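Local coordinates for uncharacterized protein YycE (Bacillus subtilis, PDB 1TWU) that is of unknown function but belongs to the vicinal oxygen chelate superfamily and is probably related to glyoxalases and fosfomycin resistance proteins, at residues Q21-E24 with I25-F28; R27-E30 with E31-L35; S96-H100 with M101-E105. All coordinates share one frame; numbering follows the deposited sequence.

How the contacts relate
Contacts 1 and 2 follow each other on helix 22-32 and share Arg27 and Phe28; their centres are about 8 Å apart. Contact 1 is the first turns of that helix. Contact 2 is its end and the exit toward strand 37-44. Contact 3 comes later in the chain, where helix 88-100 ends, with its centre about 14 Å from that of contact 1 and 11 Å from that of contact 2. The chain has two four-stranded mixed sheets with the same strand order, consistent with the duplicated fold of this superfamily. Arg27, Phe28 and Glu31 meet residues of contact 3, so helix 22-32 is tied to the end of helix 88-100 and the turn after it.

Contact 1 (Q21-E24 with I25-F28); sequences QLDE and IIRF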
ATOM      1  N   GLN A  21      -3.901 -15.007   9.670  1.00 27.18           N
ATOM      2  CA  GLN A  21      -4.089 -16.193   8.842  1.00 27.11           C
ATOM      3  C   GLN A  21      -3.214 -16.084   7.597  1.00 27.44           C
ATOM      4  O   GLN A  21      -3.704 -15.864   6.491  1.00 27.11           O
ATOM      5  CB  GLN A  21      -5.569 -16.325   8.461  1.00 27.27           C
ATOM      6  CG  GLN A  21      -6.162 -15.085   7.793  1.00 26.16           C
ATOM      7  CD  GLN A  21      -7.629 -15.258   7.452  1.00 28.58           C
ATOM      8  OE1 GLN A  21      -8.121 -16.381   7.339  1.00 31.59           O
ATOM      9  NE2 GLN A  21      -8.333 -14.149   7.271  1.00 26.24           N
ATOM     10  N   LEU A  22      -1.907 -16.249   7.793  1.00 28.23           N
ATOM     11  CA  LEU A  22      -0.931 -16.148   6.709  1.00 28.84           C
ATOM     12  C   LEU A  22      -1.114 -17.198   5.609  1.00 29.28           C
ATOM     13  O   LEU A  22      -0.735 -16.974   4.462  1.00 29.13           O
ATOM     14  CB  LEU A  22       0.495 -16.223   7.280  1.00 27.58           C
ATOM     15  CG  LEU A  22       1.682 -15.835   6.384  1.00 26.32           C
ATOM     16  CD1 LEU A  22       1.561 -14.396   5.921  1.00 24.68           C
ATOM     17  CD2 LEU A  22       2.967 -16.018   7.165  1.00 24.96           C
ATOM     18  N   ASP A  23      -1.690 -18.342   5.947  1.00 29.98           N
ATOM     19  CA  ASP A  23      -1.901 -19.358   4.932  1.00 31.05           C
ATOM     20  C   ASP A  23      -3.022 -18.940   3.993  1.00 30.54           C
ATOM     21  O   ASP A  23      -2.943 -19.167   2.788  1.00 30.60           O
ATOM     22  CB  ASP A  23      -2.217 -20.702   5.573  1.00 35.04           C
ATOM     23  CG  ASP A  23      -1.005 -21.318   6.257  1.00 40.05           C
ATOM     24  OD1 ASP A  23       0.084 -21.362   5.633  1.00 41.64           O
ATOM     25  OD2 ASP A  23      -1.145 -21.766   7.418  1.00 44.29           O
ATOM     26  N   GLU A  24      -4.066 -18.327   4.547  1.00 30.01           N
ATOM     27  CA  GLU A  24      -5.187 -17.859   3.739  1.00 30.90           C
ATOM     28  C   GLU A  24      -4.715 -16.746   2.811  1.00 29.51           C
ATOM     29  O   GLU A  24      -5.117 -16.671   1.647  1.00 28.79           O
ATOM     30  CB  GLU A  24      -6.302 -17.330   4.634  1.00 32.25           C
ATOM     31  CG  GLU A  24      -7.065 -18.421   5.323  1.00 36.52           C
ATOM     32  CD  GLU A  24      -7.540 -19.482   4.345  1.00 40.16           C
ATOM     33  OE1 GLU A  24      -8.034 -19.121   3.255  1.00 39.79           O
ATOM     34  OE2 GLU A  24      -7.426 -20.681   4.672  1.00 42.94           O
ATOM     35  N   ILE A  25      -3.865 -15.881   3.353  1.00 27.36           N
ATOM     36  CA  ILE A  25      -3.296 -14.770   2.608  1.00 26.19           C
ATOM     37  C   ILE A  25      -2.473 -15.309   1.429  1.00 25.55           C
ATOM     38  O   ILE A  25      -2.559 -14.791   0.310  1.00 25.80           O
ATOM     39  CB  ILE A  25      -2.405 -13.897   3.541  1.00 25.20           C
ATOM     40  CG1 ILE A  25      -3.291 -13.119   4.518  1.00 24.97           C
ATOM     41  CG2 ILE A  25      -1.525 -12.971   2.733  1.00 25.01           C
ATOM     42  CD1 ILE A  25      -4.228 -12.115   3.860  1.00 22.90           C
ATOM     43  N   ILE A  26      -1.691 -16.355   1.681  1.00 24.64           N
ATOM     44  CA  ILE A  26      -0.868 -16.958   0.638  1.00 26.09           C
ATOM     45  C   ILE A  26      -1.722 -17.558  -0.484  1.00 26.97           C
ATOM     46  O   ILE A  26      -1.395 -17.419  -1.668  1.00 26.07           O
ATOM     47  CB  ILE A  26       0.059 -18.040   1.231  1.00 26.09           C
ATOM     48  CG1 ILE A  26       1.087 -17.375   2.144  1.00 25.69           C
ATOM     49  CG2 ILE A  26       0.759 -18.806   0.122  1.00 27.45           C
ATOM     50  CD1 ILE A  26       1.948 -18.345   2.915  1.00 24.99           C
ATOM     51  N   ARG A  27      -2.816 -18.218  -0.113  1.00 26.16           N
ATOM     52  CA  ARG A  27      -3.708 -18.804  -1.108  1.00 26.33           C
ATOM     53  C   ARG A  27      -4.299 -17.729  -2.020  1.00 25.85           C
ATOM     54  O   ARG A  27      -4.373 -17.907  -3.234  1.00 25.97           O
ATOM     55  CB  ARG A  27      -4.843 -19.575  -0.435  1.00 24.67           C
ATOM     56  CG  ARG A  27      -5.873 -20.101  -1.430  1.00 24.38           C
ATOM     57  CD  ARG A  27      -6.870 -21.018  -0.758  1.00 25.46           C
ATOM     58  NE  ARG A  27      -7.780 -21.676  -1.697  1.00 24.40           N
ATOM     59  CZ  ARG A  27      -8.929 -21.164  -2.126  1.00 23.60           C
ATOM     60  NH1 ARG A  27      -9.333 -19.973  -1.712  1.00 22.93           N
ATOM     61  NH2 ARG A  27      -9.690 -21.862  -2.957  1.00 24.63           N
ATOM     62  N   PHE A  28      -4.714 -16.612  -1.433  1.00 25.22           N
ATOM     63  CA  PHE A  28      -5.302 -15.521  -2.205  1.00 24.11           C
ATOM     64  C   PHE A  28      -4.289 -14.860  -3.135  1.00 25.34           C
ATOM     65  O   PHE A  28      -4.530 -14.723  -4.341  1.00 23.98           O
ATOM     66  CB  PHE A  28      -5.872 -14.450  -1.266  1.00 24.06           C
ATOM     67  CG  PHE A  28      -6.462 -13.255  -1.986  1.00 23.14           C
ATOM     68  CD1 PHE A  28      -7.760 -13.293  -2.493  1.00 22.33           C
ATOM     69  CD2 PHE A  28      -5.711 -12.095  -2.170  1.00 21.35           C
ATOM     70  CE1 PHE A  28      -8.302 -12.193  -3.173  1.00 20.85           C
ATOM     71  CE2 PHE A  28      -6.240 -10.996  -2.846  1.00 21.00           C
ATOM     72  CZ  PHE A  28      -7.540 -11.045  -3.349  1.00 20.04           C
TER
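Leu22 and Ile26 meet one turn apart on the helix, with Leu22 CG 4.3 Å from Ile26 CD1. The closer approach is to the backbone: Ile26 CG1 lies 3.0 Å from Leu22 O. Ile26 has CG1 beside its own backbone N (chi1 -67°), which turns that branch back along the preceding turn. Ile25 does the same with its CG1, which comes 3.4 Å from Gln21 O.

The same carbonyls take the backbone N-H groups four residues on. Ile25 N gives a hydrogen bond to Gln21 O, 3.1 Å away. Ile26 N reaches Leu22 O at 3.0 Å. Arg27 N to Asp23 O and Phe28 N to Glu24 O continue the ladder. Gln21 occupies the N-cap position, so its carbonyl receives the first of these four bonds.

The apolar side chains lead into the protein. Leu22 packs on Val50 and Phe63, Ile25 on Phe63, and Ile26 on Val50 and Phe52; these are residues of strands 47-53 and 59-66. Two polar ends find partners elsewhere in the chain. Gln21 NE2 donates to Asp124 OD1. The guanidinium of Arg27 bonds to Tyr103 OH and Met101 O. Glu24 OE1 stays 5.2 Å from Arg27 NH1, too far for a salt bridge, though the opposite charges may still attract weakly.

The chemistry is that of an amphipathic helix start. Main-chain hydrogen bonds set the turns, one side packs hydrocarbon on the first sheet, and Gln21 and Arg27 tie the helix to parts of the second half. Asp23 and Glu24 put negative charge near the N-terminus, where it would probably suit the helix dipole.

Contact 2 (R27-E30 with E31-L35); sequences RFYE and EGLCL
Tyr29 lies side by side with both Leu33 and Leu35. Its CD1 is 3.8 Å from both Leu33 CD1 and Leu35 CD1. Tyr29 holds CG beside its backbone N (chi1 -71°), as Leu33 does, which points both the same way. The Leu35 methyl meets the ring edge. Leu33 CD1 also touches Phe28 CE2, at 4.2 Å, and so bridges the two rings.

Arg27 and Glu31 are joined through water. The water accepts from Arg27 NE, in the guanidinium plane, and donates to Glu31 OE2. The two planes are 65° apart, with no direct salt bridge. Arg27 NH1 and NH2 bond to Tyr103 OH and Met101 O.

The helix widens to a pi-type turn. Gly32 N makes a weak bond to Arg27 O, five residues back. Leu33 N to Phe28 O, 2.8 Å, has the same wide spacing. Leu35 N bonds to Tyr29 O, 3.0 Å away, after Cys34 turns the chain with positive phi.

Phe28 and Leu33 pack on Leu98 of helix 88-100, and Tyr29 on Ile128 of strand 127-131. Glu30, salt-bridged to Arg37, packs with Leu35 on Phe52 of strand 47-53. Leu33 O bonds to Ser7 OG of the second subunit, at the dimer contact.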
ATOM      1  N   ARG A  27      -2.816 -18.218  -0.113  1.00 26.16           N
ATOM      2  CA  ARG A  27      -3.708 -18.804  -1.108  1.00 26.33           C
ATOM      3  C   ARG A  27      -4.299 -17.729  -2.020  1.00 25.85           C
ATOM      4  O   ARG A  27      -4.373 -17.907  -3.234  1.00 25.97           O
ATOM      5  CB  ARG A  27      -4.843 -19.575  -0.435  1.00 24.67           C
ATOM      6  CG  ARG A  27      -5.873 -20.101  -1.430  1.00 24.38           C
ATOM      7  CD  ARG A  27      -6.870 -21.018  -0.758  1.00 25.46           C
ATOM      8  NE  ARG A  27      -7.780 -21.676  -1.697  1.00 24.40           N
ATOM      9  CZ  ARG A  27      -8.929 -21.164  -2.126  1.00 23.60           C
ATOM     10  NH1 ARG A  27      -9.333 -19.973  -1.712  1.00 22.93           N
ATOM     11  NH2 ARG A  27      -9.690 -21.862  -2.957  1.00 24.63           N
ATOM     12  N   PHE A  28      -4.714 -16.612  -1.433  1.00 25.22           N
ATOM     13  CA  PHE A  28      -5.302 -15.521  -2.205  1.00 24.11           C
ATOM     14  C   PHE A  28      -4.289 -14.860  -3.135  1.00 25.34           C
ATOM     15  O   PHE A  28      -4.530 -14.723  -4.341  1.00 23.98           O
ATOM     16  CB  PHE A  28      -5.872 -14.450  -1.266  1.00 24.06           C
ATOM     17  CG  PHE A  28      -6.462 -13.255  -1.986  1.00 23.14           C
ATOM     18  CD1 PHE A  28      -7.760 -13.293  -2.493  1.00 22.33           C
ATOM     19  CD2 PHE A  28      -5.711 -12.095  -2.170  1.00 21.35           C
ATOM     20  CE1 PHE A  28      -8.302 -12.193  -3.173  1.00 20.85           C
ATOM     21  CE2 PHE A  28      -6.240 -10.996  -2.846  1.00 21.00           C
ATOM     22  CZ  PHE A  28      -7.540 -11.045  -3.349  1.00 20.04           C
ATOM     23  N   TYR A  29      -3.156 -14.449  -2.569  1.00 24.72           N
ATOM     24  CA  TYR A  29      -2.121 -13.754  -3.333  1.00 25.82           C
ATOM     25  C   TYR A  29      -1.253 -14.596  -4.246  1.00 26.05           C
ATOM     26  O   TYR A  29      -0.931 -14.174  -5.358  1.00 26.26           O
ATOM     27  CB  TYR A  29      -1.235 -12.940  -2.382  1.00 22.78           C
ATOM     28  CG  TYR A  29      -1.969 -11.751  -1.836  1.00 22.82           C
ATOM     29  CD1 TYR A  29      -2.131 -10.600  -2.601  1.00 21.52           C
ATOM     30  CD2 TYR A  29      -2.599 -11.809  -0.589  1.00 22.91           C
ATOM     31  CE1 TYR A  29      -2.914  -9.528  -2.139  1.00 23.63           C
ATOM     32  CE2 TYR A  29      -3.386 -10.748  -0.115  1.00 21.98           C
ATOM     33  CZ  TYR A  29      -3.541  -9.613  -0.895  1.00 22.66           C
ATOM     34  OH  TYR A  29      -4.332  -8.582  -0.448  1.00 21.03           O
ATOM     35  N   GLU A  30      -0.876 -15.782  -3.796  1.00 26.57           N
ATOM     36  CA  GLU A  30      -0.030 -16.614  -4.621  1.00 28.81           C
ATOM     37  C   GLU A  30      -0.852 -17.503  -5.544  1.00 29.48           C
ATOM     38  O   GLU A  30      -0.601 -17.552  -6.748  1.00 29.37           O
ATOM     39  CB  GLU A  30       0.891 -17.454  -3.745  1.00 29.38           C
ATOM     40  CG  GLU A  30       2.275 -17.582  -4.325  1.00 32.55           C
ATOM     41  CD  GLU A  30       3.195 -18.421  -3.470  1.00 36.07           C
ATOM     42  OE1 GLU A  30       3.152 -18.284  -2.224  1.00 37.81           O
ATOM     43  OE2 GLU A  30       3.975 -19.207  -4.048  1.00 37.33           O
ATOM     44  N   GLU A  31      -1.837 -18.197  -4.988  1.00 30.16           N
ATOM     45  CA  GLU A  31      -2.682 -19.062  -5.798  1.00 31.79           C
ATOM     46  C   GLU A  31      -3.734 -18.268  -6.559  1.00 31.18           C
ATOM     47  O   GLU A  31      -4.069 -18.598  -7.695  1.00 33.55           O
ATOM     48  CB  GLU A  31      -3.398 -20.093  -4.936  1.00 33.56           C
ATOM     49  CG  GLU A  31      -2.499 -21.045  -4.189  1.00 38.83           C
ATOM     50  CD  GLU A  31      -3.278 -22.233  -3.638  1.00 43.53           C
ATOM     51  OE1 GLU A  31      -2.858 -22.795  -2.597  1.00 45.96           O
ATOM     52  OE2 GLU A  31      -4.308 -22.612  -4.254  1.00 44.97           O
ATOM     53  N   GLY A  32      -4.260 -17.226  -5.931  1.00 29.53           N
ATOM     54  CA  GLY A  32      -5.283 -16.429  -6.573  1.00 29.21           C
ATOM     55  C   GLY A  32      -4.758 -15.447  -7.591  1.00 30.36           C
ATOM     56  O   GLY A  32      -5.029 -15.580  -8.785  1.00 31.58           O
ATOM     57  N   LEU A  33      -4.013 -14.452  -7.122  1.00 30.61           N
ATOM     58  CA  LEU A  33      -3.456 -13.437  -8.007  1.00 31.43           C
ATOM     59  C   LEU A  33      -2.259 -13.928  -8.791  1.00 31.08           C
ATOM     60  O   LEU A  33      -1.921 -13.365  -9.829  1.00 31.62           O
ATOM     61  CB  LEU A  33      -3.035 -12.205  -7.213  1.00 31.16           C
ATOM     62  CG  LEU A  33      -4.177 -11.326  -6.725  1.00 33.67           C
ATOM     63  CD1 LEU A  33      -3.609 -10.101  -6.013  1.00 34.34           C
ATOM     64  CD2 LEU A  33      -5.026 -10.915  -7.922  1.00 33.21           C
ATOM     65  N   CYS A  34      -1.616 -14.976  -8.291  1.00 30.21           N
ATOM     66  CA  CYS A  34      -0.430 -15.512  -8.937  1.00 30.51           C
ATOM     67  C   CYS A  34       0.705 -14.499  -8.882  1.00 29.15           C
ATOM     68  O   CYS A  34       1.401 -14.258  -9.870  1.00 28.93           O
ATOM     69  CB  CYS A  34      -0.725 -15.900 -10.388  1.00 32.37           C
ATOM     70  SG  CYS A  34      -1.689 -17.422 -10.535  1.00 35.79           S
ATOM     71  N   LEU A  35       0.860 -13.878  -7.719  1.00 27.97           N
ATOM     72  CA  LEU A  35       1.948 -12.940  -7.502  1.00 26.78           C
ATOM     73  C   LEU A  35       3.113 -13.854  -7.151  1.00 26.03           C
ATOM     74  O   LEU A  35       2.928 -14.891  -6.508  1.00 25.47           O
ATOM     75  CB  LEU A  35       1.650 -12.002  -6.325  1.00 25.16           C
ATOM     76  CG  LEU A  35       0.436 -11.075  -6.451  1.00 23.58           C
ATOM     77  CD1 LEU A  35       0.500 -10.030  -5.350  1.00 21.95           C
ATOM     78  CD2 LEU A  35       0.435 -10.396  -7.808  1.00 21.93           C
TER
HETATM   79  O   HOH W   1      -6.540 -23.874  -2.908  1.00 41.29           O

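Contact 3 (S96-H100 with M101-E105); sequences SKLKH and MGYQE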
ATOM      1  N   SER A  96     -12.822 -13.595 -12.051  1.00 32.32           N
ATOM      2  CA  SER A  96     -13.634 -14.802 -12.133  1.00 31.42           C
ATOM      3  C   SER A  96     -12.962 -15.958 -11.408  1.00 30.53           C
ATOM      4  O   SER A  96     -13.620 -16.762 -10.750  1.00 29.83           O
ATOM      5  CB  SER A  96     -13.861 -15.183 -13.590  1.00 31.93           C
ATOM      6  OG  SER A  96     -14.611 -16.377 -13.672  1.00 36.85           O
ATOM      7  N   LYS A  97     -11.646 -16.038 -11.542  1.00 30.29           N
ATOM      8  CA  LYS A  97     -10.869 -17.083 -10.890  1.00 28.90           C
ATOM      9  C   LYS A  97     -10.948 -16.932  -9.367  1.00 28.34           C
ATOM     10  O   LYS A  97     -11.086 -17.914  -8.640  1.00 28.17           O
ATOM     11  CB  LYS A  97      -9.408 -16.998 -11.349  1.00 27.82           C
ATOM     12  CG  LYS A  97      -8.478 -17.982 -10.653  1.00 28.81           C
ATOM     13  CD  LYS A  97      -7.034 -17.785 -11.084  1.00 28.30           C
ATOM     14  CE  LYS A  97      -6.105 -18.716 -10.324  1.00 29.40           C
ATOM     15  NZ  LYS A  97      -4.676 -18.538 -10.712  1.00 31.53           N
ATOM     16  N   LEU A  98     -10.865 -15.692  -8.891  1.00 27.92           N
ATOM     17  CA  LEU A  98     -10.919 -15.410  -7.458  1.00 27.01           C
ATOM     18  C   LEU A  98     -12.281 -15.742  -6.852  1.00 26.97           C
ATOM     19  O   LEU A  98     -12.360 -16.272  -5.745  1.00 27.44           O
ATOM     20  CB  LEU A  98     -10.565 -13.937  -7.196  1.00 24.91           C
ATOM     21  CG  LEU A  98      -9.127 -13.519  -7.546  1.00 23.34           C
ATOM     22  CD1 LEU A  98      -8.970 -12.029  -7.316  1.00 20.13           C
ATOM     23  CD2 LEU A  98      -8.121 -14.305  -6.715  1.00 20.87           C
ATOM     24  N   LYS A  99     -13.354 -15.429  -7.572  1.00 26.58           N
ATOM     25  CA  LYS A  99     -14.699 -15.719  -7.081  1.00 26.35           C
ATOM     26  C   LYS A  99     -14.940 -17.231  -7.064  1.00 27.64           C
ATOM     27  O   LYS A  99     -15.599 -17.755  -6.164  1.00 28.37           O
ATOM     28  CB  LYS A  99     -15.753 -15.023  -7.956  1.00 25.25           C
ATOM     29  CG  LYS A  99     -15.617 -13.505  -7.990  1.00 24.54           C
ATOM     30  CD  LYS A  99     -16.719 -12.851  -8.791  1.00 23.19           C
ATOM     31  CE  LYS A  99     -18.050 -12.963  -8.085  1.00 25.25           C
ATOM     32  NZ  LYS A  99     -19.120 -12.186  -8.781  1.00 24.34           N
ATOM     33  N   HIS A 100     -14.396 -17.932  -8.055  1.00 29.51           N
ATOM     34  CA  HIS A 100     -14.552 -19.377  -8.124  1.00 31.60           C
ATOM     35  C   HIS A 100     -13.701 -20.065  -7.064  1.00 31.00           C
ATOM     36  O   HIS A 100     -13.955 -21.221  -6.703  1.00 30.34           O
ATOM     37  CB  HIS A 100     -14.202 -19.882  -9.523  1.00 37.65           C
ATOM     38  CG  HIS A 100     -15.198 -19.472 -10.565  1.00 46.01           C
ATOM     39  ND1 HIS A 100     -15.186 -19.968 -11.851  1.00 49.41           N
ATOM     40  CD2 HIS A 100     -16.245 -18.611 -10.506  1.00 48.94           C
ATOM     41  CE1 HIS A 100     -16.181 -19.434 -12.538  1.00 51.03           C
ATOM     42  NE2 HIS A 100     -16.839 -18.607 -11.745  1.00 50.49           N
ATOM     43  N   MET A 101     -12.696 -19.348  -6.562  1.00 29.49           N
ATOM     44  CA  MET A 101     -11.841 -19.872  -5.504  1.00 27.24           C
ATOM     45  C   MET A 101     -12.539 -19.633  -4.163  1.00 27.32           C
ATOM     46  O   MET A 101     -12.125 -20.166  -3.138  1.00 27.32           O
ATOM     47  CB  MET A 101     -10.462 -19.195  -5.520  1.00 25.79           C
ATOM     48  CG  MET A 101      -9.523 -19.731  -6.601  1.00 22.22           C
ATOM     49  SD  MET A 101      -7.957 -18.881  -6.640  1.00 16.32           S
ATOM     50  CE  MET A 101      -7.154 -19.686  -5.343  1.00 18.70           C
ATOM     51  N   GLY A 102     -13.602 -18.828  -4.178  1.00 27.16           N
ATOM     52  CA  GLY A 102     -14.350 -18.567  -2.958  1.00 27.47           C
ATOM     53  C   GLY A 102     -14.356 -17.145  -2.418  1.00 28.60           C
ATOM     54  O   GLY A 102     -15.028 -16.871  -1.423  1.00 29.21           O
ATOM     55  N   TYR A 103     -13.630 -16.237  -3.063  1.00 27.32           N
ATOM     56  CA  TYR A 103     -13.568 -14.856  -2.601  1.00 26.56           C
ATOM     57  C   TYR A 103     -14.760 -14.024  -3.066  1.00 27.05           C
ATOM     58  O   TYR A 103     -15.201 -14.136  -4.202  1.00 26.85           O
ATOM     59  CB  TYR A 103     -12.237 -14.241  -3.040  1.00 25.84           C
ATOM     60  CG  TYR A 103     -11.064 -15.046  -2.514  1.00 25.06           C
ATOM     61  CD1 TYR A 103     -10.786 -15.083  -1.144  1.00 24.33           C
ATOM     62  CD2 TYR A 103     -10.295 -15.844  -3.367  1.00 23.10           C
ATOM     63  CE1 TYR A 103      -9.779 -15.896  -0.631  1.00 24.87           C
ATOM     64  CE2 TYR A 103      -9.282 -16.665  -2.868  1.00 24.56           C
ATOM     65  CZ  TYR A 103      -9.034 -16.688  -1.494  1.00 25.94           C
ATOM     66  OH  TYR A 103      -8.070 -17.522  -0.972  1.00 24.33           O
ATOM     67  N   GLN A 104     -15.265 -13.192  -2.159  1.00 28.49           N
ATOM     68  CA  GLN A 104     -16.434 -12.346  -2.385  1.00 30.21           C
ATOM     69  C   GLN A 104     -16.207 -11.083  -3.179  1.00 31.41           C
ATOM     70  O   GLN A 104     -15.243 -10.357  -2.940  1.00 30.92           O
ATOM     71  CB  GLN A 104     -17.030 -11.905  -1.047  1.00 30.01           C
ATOM     72  CG  GLN A 104     -17.339 -13.021  -0.112  1.00 35.60           C
ATOM     73  CD  GLN A 104     -18.458 -13.894  -0.622  1.00 39.83           C
ATOM     74  OE1 GLN A 104     -18.385 -15.123  -0.548  1.00 43.77           O
ATOM     75  NE2 GLN A 104     -19.512 -13.266  -1.135  1.00 40.22           N
ATOM     76  N   GLU A 105     -17.110 -10.813  -4.118  1.00 31.82           N
ATOM     77  CA  GLU A 105     -17.037  -9.572  -4.864  1.00 32.97           C
ATOM     78  C   GLU A 105     -17.949  -8.675  -4.032  1.00 34.59           C
ATOM     79  O   GLU A 105     -19.036  -9.097  -3.621  1.00 34.03           O
ATOM     80  CB  GLU A 105     -17.615  -9.702  -6.275  1.00 34.18           C
ATOM     81  CG  GLU A 105     -17.400  -8.424  -7.094  1.00 35.65           C
ATOM     82  CD  GLU A 105     -18.167  -8.388  -8.405  1.00 34.92           C
ATOM     83  OE1 GLU A 105     -18.201  -9.414  -9.117  1.00 34.58           O
ATOM     84  OE2 GLU A 105     -18.724  -7.317  -8.729  1.00 34.90           O
TER
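Leu98 O lies obliquely to the Tyr103 ring, 3.2 Å from its CD2. The same ring carbon, Tyr103 CD2, is 4.3 Å from Leu98 CD2. The ring of His100 has Ser96 O on one face, 3.0 Å above its plane and offset toward the rim.

Leu98 O also serves the backbone. Tyr103 N bonds to it at 3.0 Å, and Met101 N adds a weak bond. Gly102 N donates to Lys99 O, coming from above that carbonyl plane. Gly102 has positive phi (115°), a value at which a CB would collide with the preceding carbonyl oxygen. The bonds Tyr103 N to Leu98 O and Gly102 N to Lys99 O, with the positive phi of Gly102, make a Schellman motif that ends the helix.

Lys99 and Glu105, both exposed, form a salt bridge across the turn, NZ to OE1 at 2.9 Å. The Lys99 chain bends at chi3 (70°), which swings NZ over to Glu105. It reaches OE1 from above the carboxylate plane. Elsewhere, Met101 runs alongside Lys97, with SD 4.1 Å from Lys97 CE, and its CG rests 3.1 Å from Lys97 O.

Around this turn, Tyr103 stacks edge-to-face with Phe28 of helix 22-32, and its OH bonds to Arg27. Lys97 NZ donates to Glu31 O. On the sheet side, Lys99, Tyr103 and Glu105 touch Ile120 of strand 117-121, so the cap sits between helix 22-32 and the second sheet.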